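One contact in two related proteins. Structure 1 is superoxide dismutase from Acidilobus saccharovorans, which catalyses the dismutation of superoxide to oxygen and hydrogen peroxide, using iron as its metal: PDB 4FFK (chain A, 1.76 Å), residues K136-V141 and I157-K162. Structure 2 is superoxide dismutase [Mn/Fe] from Aeropyrum pernix: PDB 3AK1 (chain B, 1.57 Å), residues K123-V128 and I144-K149. Both blocks share one frame: the second was fitted to the first on N, CA, C and O of the twelve residues, RMSD 0.29 Å. Numbering follows each deposited sequence.

Structure 1 (4FFK); sequences KNVEGV and ILQVEK.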
loop_
_atom_site.group_PDB
_atom_site.type_symbol
_atom_site.label_atom_id
_atom_site.label_comp_id
_atom_site.label_asym_id
_atom_site.label_seq_id
_atom_site.Cartn_x
_atom_site.Cartn_y
_atom_site.Cartn_z
ATOM N N LYS A 136 -3.703 2.217 18.155
ATOM C CA LYS A 136 -3.847 3.654 18.115
ATOM C C LYS A 136 -2.964 4.206 17.005
ATOM O O LYS A 136 -3.241 5.262 16.461
ATOM C CB LYS A 136 -3.445 4.267 19.469
ATOM C CG LYS A 136 -4.469 4.048 20.547
ATOM C CD LYS A 136 -3.791 4.316 21.919
ATOM C CE LYS A 136 -4.696 3.629 22.961
ATOM N NZ LYS A 136 -4.247 4.110 24.313
ATOM N N ASN A 137 -1.891 3.476 16.667
ATOM C CA ASN A 137 -0.943 3.951 15.740
ATOM C C ASN A 137 -1.005 3.253 14.395
ATOM O O ASN A 137 -0.039 3.314 13.628
ATOM C CB ASN A 137 0.467 3.889 16.323
ATOM C CG ASN A 137 0.624 4.925 17.406
ATOM O OD1 ASN A 137 0.711 6.092 17.095
ATOM N ND2 ASN A 137 0.497 4.513 18.657
ATOM N N VAL A 138 -2.159 2.667 14.107
ATOM C CA VAL A 138 -2.390 2.292 12.712
ATOM C C VAL A 138 -2.471 3.604 11.952
ATOM O O VAL A 138 -3.241 4.541 12.340
ATOM C CB VAL A 138 -3.676 1.525 12.593
ATOM C CG1 VAL A 138 -4.033 1.526 11.038
ATOM C CG2 VAL A 138 -3.519 0.144 13.181
ATOM N N GLU A 139 -1.686 3.728 10.867
ATOM C CA GLU A 139 -1.637 4.952 10.108
ATOM C C GLU A 139 -2.776 4.875 9.108
ATOM O O GLU A 139 -2.824 3.987 8.266
ATOM C CB GLU A 139 -0.376 5.049 9.371
ATOM C CG GLU A 139 -0.203 6.316 8.567
ATOM C CD GLU A 139 1.164 6.397 7.975
ATOM O OE1 GLU A 139 1.381 5.646 6.986
ATOM O OE2 GLU A 139 1.976 7.224 8.409
ATOM N N GLY A 140 -3.707 5.789 9.215
ATOM C CA GLY A 140 -4.843 5.674 8.335
ATOM C C GLY A 140 -5.886 4.816 9.001
ATOM O O GLY A 140 -6.196 5.031 10.151
ATOM N N VAL A 141 -6.448 3.829 8.312
ATOM C CA VAL A 141 -7.431 2.947 8.938
ATOM C C VAL A 141 -6.938 1.568 8.810
ATOM O O VAL A 141 -6.133 1.291 7.970
ATOM C CB VAL A 141 -8.764 3.019 8.286
ATOM C CG1 VAL A 141 -9.291 4.495 8.512
ATOM C CG2 VAL A 141 -8.626 2.701 6.812
ATOM N N ILE A 157 1.945 -9.363 17.564
ATOM C CA ILE A 157 1.011 -8.253 17.322
ATOM C C ILE A 157 1.198 -7.799 15.877
ATOM O O ILE A 157 2.284 -7.550 15.425
ATOM C CB ILE A 157 1.258 -7.133 18.277
ATOM C CG1 ILE A 157 0.858 -7.608 19.686
ATOM C CG2 ILE A 157 0.417 -5.845 17.860
ATOM C CD1 ILE A 157 1.110 -6.527 20.770
ATOM N N LEU A 158 0.099 -7.707 15.161
ATOM C CA LEU A 158 0.151 -7.189 13.795
ATOM C C LEU A 158 -0.598 -5.876 13.693
ATOM O O LEU A 158 -1.587 -5.656 14.376
ATOM C CB LEU A 158 -0.568 -8.163 12.874
ATOM C CG LEU A 158 -0.112 -9.618 13.132
ATOM C CD1 LEU A 158 -0.898 -10.436 12.148
ATOM C CD2 LEU A 158 1.337 -9.814 13.003
ATOM N N GLN A 159 -0.190 -5.057 12.720
ATOM C CA GLN A 159 -1.143 -4.083 12.224
ATOM C C GLN A 159 -1.656 -4.503 10.891
ATOM O O GLN A 159 -0.972 -5.186 10.118
ATOM C CB GLN A 159 -0.466 -2.759 12.004
ATOM C CG GLN A 159 -0.038 -2.093 13.319
ATOM C CD GLN A 159 0.475 -0.728 13.050
ATOM O OE1 GLN A 159 1.135 -0.509 12.073
ATOM N NE2 GLN A 159 0.174 0.231 13.940
ATOM N N VAL A 160 -2.804 -3.963 10.561
ATOM C CA VAL A 160 -3.317 -4.141 9.225
ATOM C C VAL A 160 -3.701 -2.754 8.782
ATOM O O VAL A 160 -4.198 -1.966 9.579
ATOM C CB VAL A 160 -4.631 -4.997 9.217
ATOM C CG1 VAL A 160 -5.017 -5.183 7.737
ATOM C CG2 VAL A 160 -4.400 -6.336 9.890
ATOM N N GLU A 161 -3.352 -2.363 7.552
ATOM C CA GLU A 161 -3.945 -1.117 7.032
ATOM C C GLU A 161 -4.985 -1.476 5.991
ATOM O O GLU A 161 -4.863 -2.502 5.365
ATOM C CB GLU A 161 -2.864 -0.249 6.431
ATOM C CG GLU A 161 -1.986 0.380 7.530
ATOM C CD GLU A 161 -0.827 1.117 6.917
ATOM O OE1 GLU A 161 -0.849 1.568 5.746
ATOM O OE2 GLU A 161 0.152 1.221 7.644
ATOM N N LYS A 162 -6.052 -0.687 5.915
ATOM C CA LYS A 162 -7.293 -1.171 5.249
ATOM C C LYS A 162 -7.578 -2.560 5.850
ATOM O O LYS A 162 -7.430 -2.755 7.061
ATOM C CB LYS A 162 -7.050 -1.217 3.725
ATOM C CG LYS A 162 -6.849 0.155 3.154
ATOM C CD LYS A 162 -6.340 0.087 1.706
ATOM C CE LYS A 162 -7.396 -0.487 0.800
ATOM N NZ LYS A 162 -6.859 -0.604 -0.640
HETATM O O HOH W 1 -0.111 1.404 10.300
#

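Structure 2 (3AK1); sequences KTVEGV and ILQVEK. With EDO (1,2-ethanediol), chain C; EDO (1,2-ethanediol), chain D.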
loop_
_atom_site.group_PDB
_atom_site.type_symbol
_atom_site.label_atom_id
_atom_site.label_comp_id
_atom_site.label_asym_id
_atom_site.label_seq_id
_atom_site.Cartn_x
_atom_site.Cartn_y
_atom_site.Cartn_z
ATOM N N LYS B 123 -3.651 1.975 18.341
ATOM C CA LYS B 123 -3.745 3.430 18.323
ATOM C C LYS B 123 -2.951 4.060 17.181
ATOM O O LYS B 123 -3.315 5.132 16.702
ATOM C CB LYS B 123 -3.281 4.014 19.658
ATOM C CG LYS B 123 -4.286 3.847 20.781
ATOM C CD LYS B 123 -3.719 4.284 22.130
ATOM C CE LYS B 123 -4.642 3.848 23.279
ATOM N NZ LYS B 123 -4.058 4.116 24.628
ATOM N N THR B 124 -1.883 3.389 16.745
ATOM C CA THR B 124 -0.950 3.993 15.794
ATOM C C THR B 124 -1.031 3.425 14.376
ATOM O O THR B 124 -0.121 3.646 13.573
ATOM C CB THR B 124 0.507 3.918 16.302
ATOM O OG1 THR B 124 0.894 2.550 16.462
ATOM C CG2 THR B 124 0.647 4.629 17.661
ATOM N N VAL B 125 -2.113 2.714 14.064
ATOM C CA VAL B 125 -2.395 2.334 12.682
ATOM C C VAL B 125 -2.460 3.626 11.860
ATOM O O VAL B 125 -3.185 4.565 12.213
ATOM C CB VAL B 125 -3.717 1.538 12.561
ATOM C CG1 VAL B 125 -4.119 1.358 11.083
ATOM C CG2 VAL B 125 -3.604 0.172 13.275
ATOM N N GLU B 126 -1.665 3.697 10.798
ATOM C CA GLU B 126 -1.637 4.870 9.936
ATOM C C GLU B 126 -2.767 4.805 8.900
ATOM O O GLU B 126 -2.811 3.896 8.062
ATOM C CB GLU B 126 -0.284 4.968 9.253
ATOM C CG GLU B 126 -0.039 6.289 8.573
ATOM C CD GLU B 126 1.353 6.379 7.998
ATOM O OE1 GLU B 126 2.185 7.126 8.561
ATOM O OE2 GLU B 126 1.623 5.687 6.988
ATOM N N GLY B 127 -3.680 5.772 8.967
ATOM C CA GLY B 127 -4.930 5.714 8.212
ATOM C C GLY B 127 -5.886 4.784 8.932
ATOM O O GLY B 127 -5.892 4.708 10.168
ATOM N N VAL B 128 -6.669 4.036 8.161
ATOM C CA VAL B 128 -7.622 3.082 8.723
ATOM C C VAL B 128 -7.041 1.673 8.695
ATOM O O VAL B 128 -6.115 1.388 7.944
ATOM C CB VAL B 128 -8.984 3.106 7.986
ATOM C CG1 VAL B 128 -9.737 4.429 8.233
ATOM C CG2 VAL B 128 -8.804 2.830 6.476
ATOM N N ILE B 144 1.694 -9.895 17.496
ATOM C CA ILE B 144 0.848 -8.720 17.313
ATOM C C ILE B 144 1.320 -7.980 16.058
ATOM O O ILE B 144 2.518 -7.855 15.817
ATOM C CB ILE B 144 0.875 -7.775 18.554
ATOM C CG1 ILE B 144 0.292 -8.479 19.787
ATOM C CG2 ILE B 144 0.090 -6.476 18.294
ATOM C CD1 ILE B 144 0.535 -7.729 21.073
ATOM N N LEU B 145 0.371 -7.490 15.267
ATOM C CA LEU B 145 0.693 -6.677 14.095
ATOM C C LEU B 145 -0.433 -5.704 13.785
ATOM O O LEU B 145 -1.521 -5.777 14.385
ATOM C CB LEU B 145 0.992 -7.568 12.876
ATOM C CG LEU B 145 -0.165 -8.309 12.204
ATOM C CD1 LEU B 145 0.274 -8.699 10.810
ATOM C CD2 LEU B 145 -0.575 -9.548 12.972
ATOM N N GLN B 146 -0.172 -4.799 12.844
ATOM C CA GLN B 146 -1.195 -3.907 12.332
ATOM C C GLN B 146 -1.558 -4.368 10.941
ATOM O O GLN B 146 -0.718 -4.944 10.259
ATOM C CB GLN B 146 -0.673 -2.478 12.214
ATOM C CG GLN B 146 -0.149 -1.842 13.491
ATOM C CD GLN B 146 0.408 -0.449 13.253
ATOM O OE1 GLN B 146 1.027 -0.176 12.213
ATOM N NE2 GLN B 146 0.185 0.452 14.212
ATOM N N VAL B 147 -2.802 -4.104 10.552
ATOM C CA VAL B 147 -3.253 -4.227 9.166
ATOM C C VAL B 147 -3.798 -2.868 8.744
ATOM O O VAL B 147 -4.554 -2.244 9.491
ATOM C CB VAL B 147 -4.322 -5.330 9.017
ATOM C CG1 VAL B 147 -4.895 -5.362 7.585
ATOM C CG2 VAL B 147 -3.728 -6.686 9.396
ATOM N N GLU B 148 -3.383 -2.390 7.575
ATOM C CA GLU B 148 -3.917 -1.146 6.999
ATOM C C GLU B 148 -5.032 -1.490 6.023
ATOM O O GLU B 148 -5.001 -2.555 5.406
ATOM C CB GLU B 148 -2.809 -0.331 6.328
ATOM C CG GLU B 148 -1.825 0.269 7.355
ATOM C CD GLU B 148 -0.697 1.104 6.744
ATOM O OE1 GLU B 148 0.274 1.385 7.476
ATOM O OE2 GLU B 148 -0.758 1.492 5.558
ATOM N N LYS B 149 -6.023 -0.609 5.890
ATOM C CA LYS B 149 -7.264 -0.965 5.195
ATOM C C LYS B 149 -7.756 -2.308 5.751
ATOM O O LYS B 149 -7.918 -2.446 6.954
ATOM C CB LYS B 149 -7.064 -0.992 3.676
ATOM C CG LYS B 149 -6.773 0.388 3.089
ATOM C CD LYS B 149 -6.117 0.321 1.710
ATOM C CE LYS B 149 -7.079 -0.081 0.638
ATOM N NZ LYS B 149 -6.404 -0.199 -0.703
HETATM C C1 EDO C . -4.918 7.917 10.992
HETATM O O1 EDO C . -3.604 7.889 11.553
HETATM C C2 EDO C . -5.955 8.274 12.048
HETATM O O2 EDO C . -7.106 8.802 11.375
HETATM C C1 EDO D . -3.127 1.869 2.942
HETATM O O1 EDO D . -1.748 1.489 2.916
HETATM C C2 EDO D . -3.475 2.757 1.748
HETATM O O2 EDO D . -3.269 2.065 0.510
HETATM O O HOH W 2 -0.021 1.482 10.147
#

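Structure 1 (4FFK)
Glu139, Gln159 and Glu161 jointly grip one water, which accepts from Glu139 N and donates to Gln159 OE1 and, at 2.7 Å, to Glu161 OE2. The water joins the loop after helix 124-136 to strand 155-161 in the C-terminal domain; the side chain of Val141 is about 8 Å from the bound iron. Gln159, its CG anti to the carbonyl carbon (chi1 -69°) and the chain extended, reaches the helix end: NE2 hydrogen-bonds Ala134 O and makes a weak bond of 3.1 Å to Asn137 O. Val138 CG2, on a branched apolar side chain, lines the glutamine's methylenes, 4.1 Å from Gln159 CG. Asn137, first past the helix, is short and polar enough to turn ND2 back to Asp133 O. Lys162 N donates to Val141 O (2.9 Å). Arg80 of the second subunit and Lys162 of the third form salt bridges with Glu139 and Glu161, probably easing the carboxylates' repulsion.

Structure 2 (3AK1)
Held between Glu126, Gln146 and Glu148 is a water that accepts from Glu126 N and donates to Gln146 OE1 and, at 2.7 Å, to Glu148 OE1. Gln146 is long enough to span the gap: with CG anti to the carbonyl carbon (chi1 -58°) and the chain extended, its NE2 hydrogen-bonds Ala121 O and lies 3.3 Å from Thr124 O. Val125 CG2, on a branched apolar side chain, lines the glutamine's methylenes, 4.0 Å from Gln146 CG. Thr124, first past the helix, is short and polar enough to turn OG1 back to Ala120 O; it crosses the glutamine at about a right angle, OG1 3.2 Å from Gln146 NE2. Lys149 N donates to Val128 O (2.9 Å). Arg67 of the third subunit and Lys149 of the second form salt bridges with Glu126 and Glu148, probably easing the carboxylates' repulsion.

Comparison
The exchange of Asn137(A) for Thr124(B) replaces a flat carboxamide by a branched methyl and hydroxyl on a backbone that coincides within the error. The CB atoms coincide too, and CG2 of Thr124(B) takes the place of CG of Asn137(A), the two being 0.4 Å apart after superposition. OD1 of Asn137(A) goes without a counterpart, while OG1 of Thr124(B) comes in where the asparagine side chain has no atom, 3.2 Å from Gln146(B) NE2, so that a hydroxyl oxygen now stands beside the amide nitrogen. The glutamine does not answer by moving: Gln159(A) and Gln146(B) keep their place, and CB of either exchanged residue still touches NE2. The shared water stays as well, as does the bond of Lys162(A) N to Val141(A) O, matched by Lys149(B) N to Val128(B) O. Away from the contact surface, the side chain of Ile157(A) lies differently from that of Ile144(B).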